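Long-range contacts in Ps01740 (Pseudomonas sp. UW4, PDB 5UIF), which is a homologue of cis-3-chloroacrylic acid dehalogenase in the tautomerase superfamily and probably acts on small organic acids as a dehalogenase or tautomerase: residues A[3-9]-A[42-48]; A[63-69]-A[101-107]; A[27-32]-A[78-83]; A[59-63]-A[97-101]. All coordinates share one frame; numbering follows the deposited sequence.

Interaction 1 of 4, residues A[3-9]-A[42-48]; sequences YECQTVK and LFKELEP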
# COMPACT_ATOMS: atom_id res chain seq x y z
N TYR A 3 2.38 5.15 8.88
CA TYR A 3 2.76 3.77 9.17
C TYR A 3 1.54 2.85 9.06
O TYR A 3 0.49 3.13 9.63
CB TYR A 3 3.38 3.66 10.56
CG TYR A 3 4.77 4.25 10.67
CD1 TYR A 3 4.94 5.60 10.94
CD2 TYR A 3 5.90 3.47 10.50
CE1 TYR A 3 6.21 6.15 11.04
CE2 TYR A 3 7.17 4.01 10.60
CZ TYR A 3 7.32 5.35 10.86
OH TYR A 3 8.58 5.89 10.96
N GLU A 4 1.69 1.75 8.33
CA GLU A 4 0.60 0.82 8.12
C GLU A 4 0.96 -0.58 8.60
O GLU A 4 2.02 -1.11 8.27
CB GLU A 4 0.21 0.77 6.64
CG GLU A 4 -0.21 2.12 6.07
CD GLU A 4 -0.47 2.07 4.58
OE1 GLU A 4 -1.56 1.61 4.18
OE2 GLU A 4 0.41 2.50 3.81
N CYS A 5 0.07 -1.18 9.39
CA CYS A 5 0.30 -2.51 9.93
C CYS A 5 -0.67 -3.53 9.34
O CYS A 5 -1.89 -3.39 9.47
CB CYS A 5 0.17 -2.50 11.46
SG CYS A 5 0.63 -4.06 12.26
N GLN A 6 -0.13 -4.56 8.69
CA GLN A 6 -0.94 -5.60 8.08
C GLN A 6 -0.71 -6.95 8.75
O GLN A 6 0.37 -7.53 8.64
CB GLN A 6 -0.65 -5.70 6.58
CG GLN A 6 -1.30 -4.62 5.75
CD GLN A 6 -1.04 -4.80 4.26
OE1 GLN A 6 -0.13 -5.53 3.87
NE2 GLN A 6 -1.83 -4.13 3.44
N THR A 7 -1.73 -7.46 9.43
CA THR A 7 -1.65 -8.76 10.08
C THR A 7 -2.87 -9.61 9.72
O THR A 7 -3.84 -9.11 9.15
CB THR A 7 -1.56 -8.64 11.61
OG1 THR A 7 -2.76 -8.05 12.12
CG2 THR A 7 -0.36 -7.80 12.02
N VAL A 8 -2.81 -10.89 10.07
CA VAL A 8 -3.95 -11.79 9.88
C VAL A 8 -5.02 -11.47 10.91
O VAL A 8 -4.71 -11.19 12.07
CB VAL A 8 -3.52 -13.27 9.98
CG1 VAL A 8 -4.73 -14.19 9.92
CG2 VAL A 8 -2.53 -13.61 8.88
N LYS A 9 -6.28 -11.50 10.48
CA LYS A 9 -7.42 -11.20 11.34
C LYS A 9 -7.39 -11.94 12.67
O LYS A 9 -7.36 -13.17 12.70
CB LYS A 9 -8.72 -11.52 10.60
CG LYS A 9 -9.99 -11.25 11.39
CD LYS A 9 -11.22 -11.56 10.55
CE LYS A 9 -12.50 -11.20 11.29
NZ LYS A 9 -13.71 -11.43 10.44
N LEU A 42 -2.06 3.28 10.84
CA LEU A 42 -3.24 2.54 10.39
C LEU A 42 -3.08 1.04 10.61
O LEU A 42 -1.98 0.50 10.51
CB LEU A 42 -3.51 2.82 8.91
CG LEU A 42 -3.41 4.28 8.45
CD1 LEU A 42 -3.67 4.38 6.95
CD2 LEU A 42 -4.37 5.17 9.23
N PHE A 43 -4.19 0.37 10.90
CA PHE A 43 -4.18 -1.07 11.10
C PHE A 43 -5.15 -1.77 10.16
O PHE A 43 -6.34 -1.47 10.14
CB PHE A 43 -4.52 -1.42 12.56
CG PHE A 43 -3.44 -1.05 13.53
CD1 PHE A 43 -3.44 0.20 14.14
CD2 PHE A 43 -2.43 -1.94 13.84
CE1 PHE A 43 -2.45 0.54 15.04
CE2 PHE A 43 -1.44 -1.60 14.74
CZ PHE A 43 -1.45 -0.36 15.34
N LYS A 44 -4.63 -2.71 9.38
CA LYS A 44 -5.44 -3.48 8.44
C LYS A 44 -5.29 -4.97 8.69
O LYS A 44 -4.18 -5.46 8.93
CB LYS A 44 -5.05 -3.14 7.00
CG LYS A 44 -5.54 -1.77 6.54
CD LYS A 44 -4.73 -1.25 5.37
CE LYS A 44 -3.30 -0.95 5.78
NZ LYS A 44 -2.46 -0.54 4.63
N GLU A 45 -6.40 -5.69 8.64
CA GLU A 45 -6.38 -7.13 8.87
C GLU A 45 -6.60 -7.91 7.58
O GLU A 45 -7.36 -7.50 6.70
CB GLU A 45 -7.44 -7.53 9.90
CG GLU A 45 -7.09 -7.14 11.32
CD GLU A 45 -8.05 -7.72 12.34
OE1 GLU A 45 -9.17 -8.12 11.95
OE2 GLU A 45 -7.68 -7.79 13.53
N LEU A 46 -5.93 -9.05 7.47
CA LEU A 46 -6.08 -9.94 6.32
C LEU A 46 -6.97 -11.12 6.68
O LEU A 46 -6.91 -11.64 7.79
CB LEU A 46 -4.71 -10.43 5.84
CG LEU A 46 -3.71 -9.36 5.40
CD1 LEU A 46 -2.33 -9.96 5.22
CD2 LEU A 46 -4.18 -8.69 4.12
N GLU A 47 -7.79 -11.54 5.72
CA GLU A 47 -8.64 -12.71 5.92
C GLU A 47 -7.78 -13.96 6.05
O GLU A 47 -6.76 -14.09 5.38
CB GLU A 47 -9.62 -12.87 4.76
CG GLU A 47 -10.65 -11.75 4.66
CD GLU A 47 -11.59 -11.72 5.84
OE1 GLU A 47 -11.93 -12.81 6.36
OE2 GLU A 47 -12.00 -10.62 6.26
N PRO A 48 -8.18 -14.88 6.94
CA PRO A 48 -7.47 -16.16 7.12
C PRO A 48 -7.37 -16.94 5.81
O PRO A 48 -8.40 -17.21 5.19
CB PRO A 48 -8.33 -16.90 8.14
CG PRO A 48 -9.02 -15.82 8.90
CD PRO A 48 -9.29 -14.74 7.90
O HOH W 1 -4.78 -7.73 13.61
O HOH W 2 -3.21 -5.10 12.16
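The carbonyl oxygen of Lys44 accepts the backbone N-H of Thr7, with Lys44 O to Thr7 N at 3.2 Å; the CA-H of Gln6 points at the same oxygen, and a water gives it a weak further bond. That water also meets Thr7 OG1 at 3.0 Å and lies at the edge of the Phe43 ring, in its plane. The other backbone bonds follow the staggered pattern of parallel strands, the shortest being Leu46 N to Thr7 O at 2.7 Å. On the face carrying Cys5, Thr7 and Phe43, Cys5 CB comes within 3.6 Å of Phe43 CD2. With chi1 at -173°, Cys5 SG swings away from its own N and lies obliquely 5.0 Å from the centroid of the Phe43 ring, a sulfur-aromatic contact. Replacing Phe43 by an alanine would remove this ring and would probably open a gap between Cys5 and Leu20 of helix 14-32. On the face of Glu4, Gln6 and Lys44, the lysine chain bends at chi3 (-67°) and brings NZ to Glu4 OE1 in a salt bridge, its modelled length too short to trust. Near the strand ends a second water donates to Glu45 OE2 at 2.9 Å and also meets Thr7 OG1, while Lys9 crosses Glu45 at about a right angle. The pair closes the beta-alpha-beta unit of strand 2-8, helix 14-32 and strand 40-46: Phe43 packs on Arg17 of that helix, strand 61-68 runs antiparallel beside strand 2-8, and Leu42 carries the sheet into the second subunit.

Interaction 2 of 4, residues A[63-69]-A[101-107]; sequences IRGQIRA and AVVDIPA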
# COMPACT_ATOMS: atom_id res chain seq x y z
N ILE A 63 4.76 -4.28 8.54
CA ILE A 63 4.65 -2.88 8.95
C ILE A 63 5.45 -1.99 8.02
O ILE A 63 6.68 -2.05 8.00
CB ILE A 63 5.13 -2.67 10.40
CG1 ILE A 63 4.32 -3.54 11.36
CG2 ILE A 63 5.03 -1.20 10.78
CD1 ILE A 63 4.77 -3.44 12.80
N ARG A 64 4.76 -1.17 7.24
CA ARG A 64 5.42 -0.28 6.29
C ARG A 64 5.25 1.18 6.69
O ARG A 64 4.16 1.61 7.07
CB ARG A 64 4.88 -0.52 4.88
CG ARG A 64 5.23 -1.88 4.31
CD ARG A 64 4.70 -2.04 2.90
NE ARG A 64 3.24 -2.06 2.86
CZ ARG A 64 2.52 -2.16 1.75
NH1 ARG A 64 3.13 -2.25 0.57
NH2 ARG A 64 1.20 -2.17 1.81
N GLY A 65 6.33 1.94 6.59
CA GLY A 65 6.31 3.35 6.96
C GLY A 65 6.87 4.25 5.88
O GLY A 65 7.96 4.03 5.37
N GLN A 66 6.10 5.28 5.52
CA GLN A 66 6.54 6.26 4.54
C GLN A 66 6.91 7.57 5.23
O GLN A 66 6.04 8.30 5.70
CB GLN A 66 5.46 6.50 3.49
CG GLN A 66 5.21 5.31 2.57
CD GLN A 66 4.15 5.59 1.52
OE1 GLN A 66 3.03 5.98 1.85
NE2 GLN A 66 4.51 5.39 0.26
N ILE A 67 8.21 7.86 5.29
CA ILE A 67 8.69 9.04 6.00
C ILE A 67 9.31 10.07 5.05
O ILE A 67 9.50 9.81 3.86
CB ILE A 67 9.75 8.67 7.06
CG1 ILE A 67 11.06 8.27 6.39
CG2 ILE A 67 9.23 7.57 7.96
CD1 ILE A 67 12.21 8.08 7.35
N ARG A 68 9.61 11.24 5.61
CA ARG A 68 10.24 12.31 4.85
C ARG A 68 11.68 11.95 4.49
O ARG A 68 12.43 11.45 5.33
CB ARG A 68 10.22 13.61 5.64
CG ARG A 68 10.14 14.87 4.79
CD ARG A 68 10.61 16.10 5.55
NE ARG A 68 11.99 16.45 5.22
CZ ARG A 68 12.64 17.48 5.74
NH1 ARG A 68 12.05 18.26 6.63
NH2 ARG A 68 13.90 17.72 5.38
N ALA A 69 12.06 12.20 3.24
CA ALA A 69 13.42 11.95 2.79
C ALA A 69 14.35 13.04 3.30
O ALA A 69 13.91 14.15 3.59
CB ALA A 69 13.48 11.85 1.28
N ALA A 101 9.42 -2.08 6.95
CA ALA A 101 10.04 -1.30 5.90
C ALA A 101 9.78 0.20 6.08
O ALA A 101 8.64 0.62 6.26
CB ALA A 101 9.55 -1.76 4.53
N VAL A 102 10.85 0.99 6.03
CA VAL A 102 10.74 2.44 6.14
C VAL A 102 11.32 3.11 4.90
O VAL A 102 12.54 3.21 4.75
CB VAL A 102 11.46 2.97 7.40
CG1 VAL A 102 11.34 4.48 7.48
CG2 VAL A 102 10.88 2.32 8.65
N VAL A 103 10.45 3.56 4.00
CA VAL A 103 10.89 4.14 2.74
C VAL A 103 10.88 5.66 2.76
O VAL A 103 10.10 6.29 3.49
CB VAL A 103 10.01 3.65 1.57
CG1 VAL A 103 10.16 2.15 1.38
CG2 VAL A 103 8.55 4.02 1.81
N ASP A 104 11.76 6.26 1.97
CA ASP A 104 11.85 7.71 1.87
C ASP A 104 10.85 8.27 0.87
O ASP A 104 10.72 7.76 -0.25
CB ASP A 104 13.26 8.14 1.47
CG ASP A 104 14.23 8.14 2.64
OD1 ASP A 104 13.76 8.21 3.79
OD2 ASP A 104 15.45 8.08 2.40
N ILE A 105 10.13 9.31 1.28
CA ILE A 105 9.24 10.02 0.39
C ILE A 105 9.68 11.48 0.28
O ILE A 105 9.80 12.16 1.29
CB ILE A 105 7.78 9.98 0.87
CG1 ILE A 105 7.31 8.53 1.03
CG2 ILE A 105 6.87 10.74 -0.08
CD1 ILE A 105 7.31 7.74 -0.26
N PRO A 106 9.96 11.94 -0.95
CA PRO A 106 10.33 13.34 -1.18
C PRO A 106 9.27 14.29 -0.62
O PRO A 106 8.08 14.03 -0.77
CB PRO A 106 10.42 13.43 -2.70
CG PRO A 106 10.77 12.05 -3.13
CD PRO A 106 10.02 11.15 -2.19
N ALA A 107 9.71 15.37 0.01
CA ALA A 107 8.82 16.28 0.72
C ALA A 107 7.77 16.91 -0.20
O ALA A 107 6.69 17.28 0.24
CB ALA A 107 9.62 17.37 1.41
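Gln66 lies side by side with Val103 across the two parallel strands of the beta-alpha-beta unit formed by strand 61-68, helix 73-91 and strand 98-105. From its root outward, Gln66 CB sits 3.7 Å from Ile105 CG1. CG, anti to the carbonyl carbon (chi1 -69°), meets Val103 CG2 at 3.7 Å, and the amide end crosses Ile105 obliquely, Gln66 NE2 3.7 Å from Ile105 CD1. Arg64 of the second subunit also packs on this glutamine. On the other face of the sheet, toward helix 73-91, Ile67 crosses Val102: its CD1 is 3.7 Å and its CG2 3.8 Å from Val102 CG1, so both branches of the isoleucine touch one methyl. Ile67 CG2 also packs on His28 of helix 14-32. Trimming Ile67 to an alanine would take these contacts away and would probably leave a gap between Val102 and His28. Asp104, whose OD1 lies beside Ile67 CG1, sends OD2 to a salt bridge with Arg76. Backbone bonds zip the strands from Ile63 to Ala69, most of them nearly straight at the carbonyl. The last differs: Ala69 N approaches Ile105 O at 3.0 Å from above the carbonyl plane, 50° out of it.

Interaction 3 of 4, residues A[27-32]-A[78-83]; sequences IHTRET and AILRAI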
# COMPACT_ATOMS: atom_id res chain seq x y z
N ILE A 27 8.71 6.52 18.69
CA ILE A 27 9.95 6.15 18.01
C ILE A 27 10.24 7.09 16.84
O ILE A 27 11.38 7.50 16.64
CB ILE A 27 9.89 4.69 17.50
CG1 ILE A 27 9.81 3.73 18.68
CG2 ILE A 27 11.11 4.37 16.65
CD1 ILE A 27 9.39 2.33 18.29
N HIS A 28 9.20 7.44 16.09
CA HIS A 28 9.37 8.32 14.93
C HIS A 28 9.68 9.76 15.33
O HIS A 28 10.59 10.38 14.77
CB HIS A 28 8.11 8.29 14.06
CG HIS A 28 8.21 9.17 12.85
ND1 HIS A 28 8.73 8.72 11.65
CD2 HIS A 28 7.87 10.46 12.65
CE1 HIS A 28 8.70 9.70 10.77
NE2 HIS A 28 8.18 10.77 11.35
N THR A 29 8.93 10.29 16.29
CA THR A 29 9.10 11.67 16.73
C THR A 29 10.47 11.92 17.34
O THR A 29 10.98 13.04 17.33
CB THR A 29 8.02 12.07 17.76
OG1 THR A 29 8.07 11.17 18.87
CG2 THR A 29 6.64 12.04 17.14
N ARG A 30 11.08 10.86 17.86
CA ARG A 30 12.39 10.96 18.50
C ARG A 30 13.52 10.95 17.48
O ARG A 30 14.41 11.80 17.50
CB ARG A 30 12.58 9.82 19.50
CG ARG A 30 13.98 9.72 20.06
CD ARG A 30 14.18 8.40 20.79
NE ARG A 30 14.20 7.28 19.86
CZ ARG A 30 13.62 6.11 20.10
NH1 ARG A 30 12.96 5.91 21.24
NH2 ARG A 30 13.69 5.13 19.20
N GLU A 31 13.49 9.97 16.58
CA GLU A 31 14.57 9.76 15.62
C GLU A 31 14.59 10.81 14.51
O GLU A 31 15.65 11.14 13.98
CB GLU A 31 14.47 8.36 15.01
CG GLU A 31 14.64 7.23 16.02
CD GLU A 31 16.03 7.20 16.64
OE1 GLU A 31 16.99 7.65 15.98
OE2 GLU A 31 16.16 6.72 17.78
N THR A 32 13.42 11.33 14.16
CA THR A 32 13.32 12.29 13.07
C THR A 32 13.19 13.72 13.58
O THR A 32 13.57 14.67 12.89
CB THR A 32 12.11 11.98 12.16
OG1 THR A 32 10.89 12.21 12.88
CG2 THR A 32 12.15 10.54 11.69
N ALA A 78 17.51 2.87 13.00
CA ALA A 78 17.06 2.99 14.38
C ALA A 78 15.54 2.85 14.47
O ALA A 78 15.02 2.27 15.42
CB ALA A 78 17.50 4.32 14.96
N ILE A 79 14.85 3.38 13.47
CA ILE A 79 13.40 3.27 13.40
C ILE A 79 12.99 1.83 13.11
O ILE A 79 12.09 1.29 13.74
CB ILE A 79 12.80 4.20 12.33
CG1 ILE A 79 13.15 5.66 12.64
CG2 ILE A 79 11.29 4.03 12.26
CD1 ILE A 79 12.65 6.64 11.61
N LEU A 80 13.67 1.22 12.14
CA LEU A 80 13.42 -0.17 11.77
C LEU A 80 13.57 -1.12 12.95
O LEU A 80 12.69 -1.94 13.22
CB LEU A 80 14.37 -0.61 10.65
CG LEU A 80 14.06 -0.14 9.23
CD1 LEU A 80 15.23 -0.44 8.31
CD2 LEU A 80 12.81 -0.82 8.71
N ARG A 81 14.69 -0.99 13.66
CA ARG A 81 15.01 -1.86 14.78
C ARG A 81 14.01 -1.75 15.92
O ARG A 81 13.52 -2.76 16.44
CB ARG A 81 16.41 -1.55 15.31
CG ARG A 81 17.43 -2.64 15.04
CD ARG A 81 17.10 -3.89 15.84
NE ARG A 81 17.80 -5.06 15.32
CZ ARG A 81 17.21 -6.03 14.64
NH1 ARG A 81 15.91 -5.98 14.40
NH2 ARG A 81 17.93 -7.06 14.20
N ALA A 82 13.70 -0.52 16.31
CA ALA A 82 12.83 -0.25 17.44
C ALA A 82 11.42 -0.79 17.21
O ALA A 82 10.84 -1.42 18.09
CB ALA A 82 12.78 1.24 17.73
N ILE A 83 10.87 -0.54 16.02
CA ILE A 83 9.54 -1.01 15.67
C ILE A 83 9.48 -2.54 15.70
O ILE A 83 8.53 -3.12 16.22
CB ILE A 83 9.11 -0.50 14.28
CG1 ILE A 83 8.91 1.01 14.30
CG2 ILE A 83 7.84 -1.20 13.82
CD1 ILE A 83 8.54 1.60 12.96
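Ile27 straddles the methyl of Ala82, with Ile27 CD1 3.6 Å and Ile27 CG2 3.7 Å from Ala82 CB, where two helices run nearly antiparallel (156°) with segment axes 10.0 Å apart. One turn on, Glu31 and Ile79 slide past each other in opposite directions, Glu31 CB resting 3.8 Å from Ile79 CG1. The tip of Ile79 meets Thr32 at about a right angle, CD1 to Thr32 CG2. No hydrogen bond joins the two segments; the contact is mostly aliphatic, with Glu31 OE1 3.5 Å from Ala78 CB and the edge of the Arg30 guanidinium near Ala82. A bend at chi2 (-65°) folds the carboxylate of Glu31 back, and a salt bridge from Arg30 holds it, Arg30 NE to Glu31 OE2 at 2.9 Å. Behind this layer, Thr32 OG1 bonds to His28 O while Thr32 N reaches the same oxygen from the opposite face of its plane. Thr32 OG1 also sits over one face of the His28 ring, toward its rim, and His28 ND1 is bonded to Tyr3 OH of strand 2-8. Both helices lie on one face of the sheet: His28 rests on Ile67 of strand 61-68, while Ile79 packs on Tyr3 and on Val102 of strand 98-105.

Interaction 4 of 4, residues A[59-63]-A[97-101]; sequences TPAII and AVVVA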
# COMPACT_ATOMS: atom_id res chain seq x y z
N THR A 59 1.10 -16.63 8.81
CA THR A 59 0.64 -15.40 9.45
C THR A 59 1.77 -14.38 9.61
O THR A 59 2.16 -14.07 10.74
CB THR A 59 0.03 -15.69 10.83
OG1 THR A 59 1.00 -16.34 11.66
CG2 THR A 59 -1.19 -16.58 10.70
N PRO A 60 2.29 -13.86 8.49
CA PRO A 60 3.34 -12.85 8.61
C PRO A 60 2.78 -11.50 9.05
O PRO A 60 1.57 -11.27 8.93
CB PRO A 60 3.91 -12.77 7.20
CG PRO A 60 2.75 -13.10 6.33
CD PRO A 60 1.93 -14.11 7.08
N ALA A 61 3.64 -10.63 9.55
CA ALA A 61 3.23 -9.29 9.95
C ALA A 61 4.03 -8.24 9.19
O ALA A 61 5.26 -8.22 9.27
CB ALA A 61 3.38 -9.10 11.45
N ILE A 62 3.34 -7.38 8.46
CA ILE A 62 4.00 -6.39 7.63
C ILE A 62 3.71 -4.97 8.12
O ILE A 62 2.57 -4.52 8.11
CB ILE A 62 3.59 -6.51 6.15
CG1 ILE A 62 4.10 -7.82 5.55
CG2 ILE A 62 4.12 -5.33 5.35
CD1 ILE A 62 3.16 -9.00 5.73
N ILE A 63 4.76 -4.28 8.54
CA ILE A 63 4.65 -2.88 8.95
C ILE A 63 5.45 -1.99 8.02
O ILE A 63 6.68 -2.05 8.00
CB ILE A 63 5.13 -2.67 10.40
CG1 ILE A 63 4.32 -3.54 11.36
CG2 ILE A 63 5.03 -1.20 10.78
CD1 ILE A 63 4.77 -3.44 12.80
N ALA A 97 8.77 -13.97 10.89
CA ALA A 97 7.41 -13.74 10.42
C ALA A 97 7.00 -12.29 10.62
O ALA A 97 5.82 -11.96 10.66
CB ALA A 97 6.44 -14.67 11.14
N VAL A 98 8.00 -11.42 10.76
CA VAL A 98 7.76 -9.99 10.92
C VAL A 98 8.63 -9.19 9.95
O VAL A 98 9.85 -9.34 9.93
CB VAL A 98 8.05 -9.52 12.36
CG1 VAL A 98 8.01 -8.00 12.45
CG2 VAL A 98 7.06 -10.14 13.33
N VAL A 99 8.00 -8.34 9.15
CA VAL A 99 8.72 -7.53 8.17
C VAL A 99 8.41 -6.05 8.35
O VAL A 99 7.25 -5.64 8.35
CB VAL A 99 8.37 -7.94 6.73
CG1 VAL A 99 9.04 -7.01 5.73
CG2 VAL A 99 8.78 -9.39 6.48
N VAL A 100 9.46 -5.24 8.51
CA VAL A 100 9.30 -3.80 8.67
C VAL A 100 10.07 -3.06 7.58
O VAL A 100 11.24 -3.36 7.31
CB VAL A 100 9.79 -3.33 10.05
CG1 VAL A 100 9.57 -1.83 10.21
CG2 VAL A 100 9.07 -4.09 11.16
N ALA A 101 9.42 -2.08 6.95
CA ALA A 101 10.04 -1.30 5.90
C ALA A 101 9.78 0.20 6.08
O ALA A 101 8.64 0.62 6.26
CB ALA A 101 9.55 -1.76 4.53
O HOH W 3 3.97 -12.69 12.32
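Ala97 O gathers three partners where two parallel strands of a beta-alpha-beta unit, 61-68 and 98-105, begin to pair. The N-H of Ala61 reaches it at 2.8 Å (Ala61 N to Ala97 O), tilted 27° from the carbonyl plane; a water donates to it; and the CA-H of Pro60 points at it. That water also donates to Thr59 O, 2.8 Å away, so it bridges the two segments just before Pro60, which has no backbone N-H to offer. From here the donors and acceptors are met in turn: Ala61 O takes Val99 N at 2.7 Å, with a nearly straight N-H (176°), and Val99 O takes Ile63 N at 2.8 Å. Ile62 turns its polar backbone the other way and is bonded to Gln6 of strand 2-8, as expected for an inner strand. On the far side of strand 98-105, Val100 and Ala101 pair antiparallel with a strand of the third subunit, so the sheet runs on across the interface. Side chains of strands 61-63 and 98-101 are aliphatic. Ala61, Ile63, Val98 and Val100 share the face toward helix 73-91, where Tyr87 packs on Ala61 and Val98. With chi1 at -178°, Val100 puts CG1 3.6 Å from Ile63 O.

Interactions 1, 2 and 4 are parallel strand pairings of one sheet, four-stranded within the chain, whereas interaction 3 joins the two helices that cover one face of it. Interactions 2 and 4 are successive lengths of the same strand pair and share Ile63 and Ala101; interaction 1 is the corresponding pair of the other beta-alpha-beta unit, tied to them by antiparallel bonds such as Glu4 N to Arg64 O. Interaction 4 is the most buried and almost wholly backbone and aliphatic. Interactions 1 and 2 are only partly buried and add charged side chains. Interaction 3, also partly buried, has no hydrogen bond between its segments and reaches the sheet through Tyr3, Ile67 and Val100.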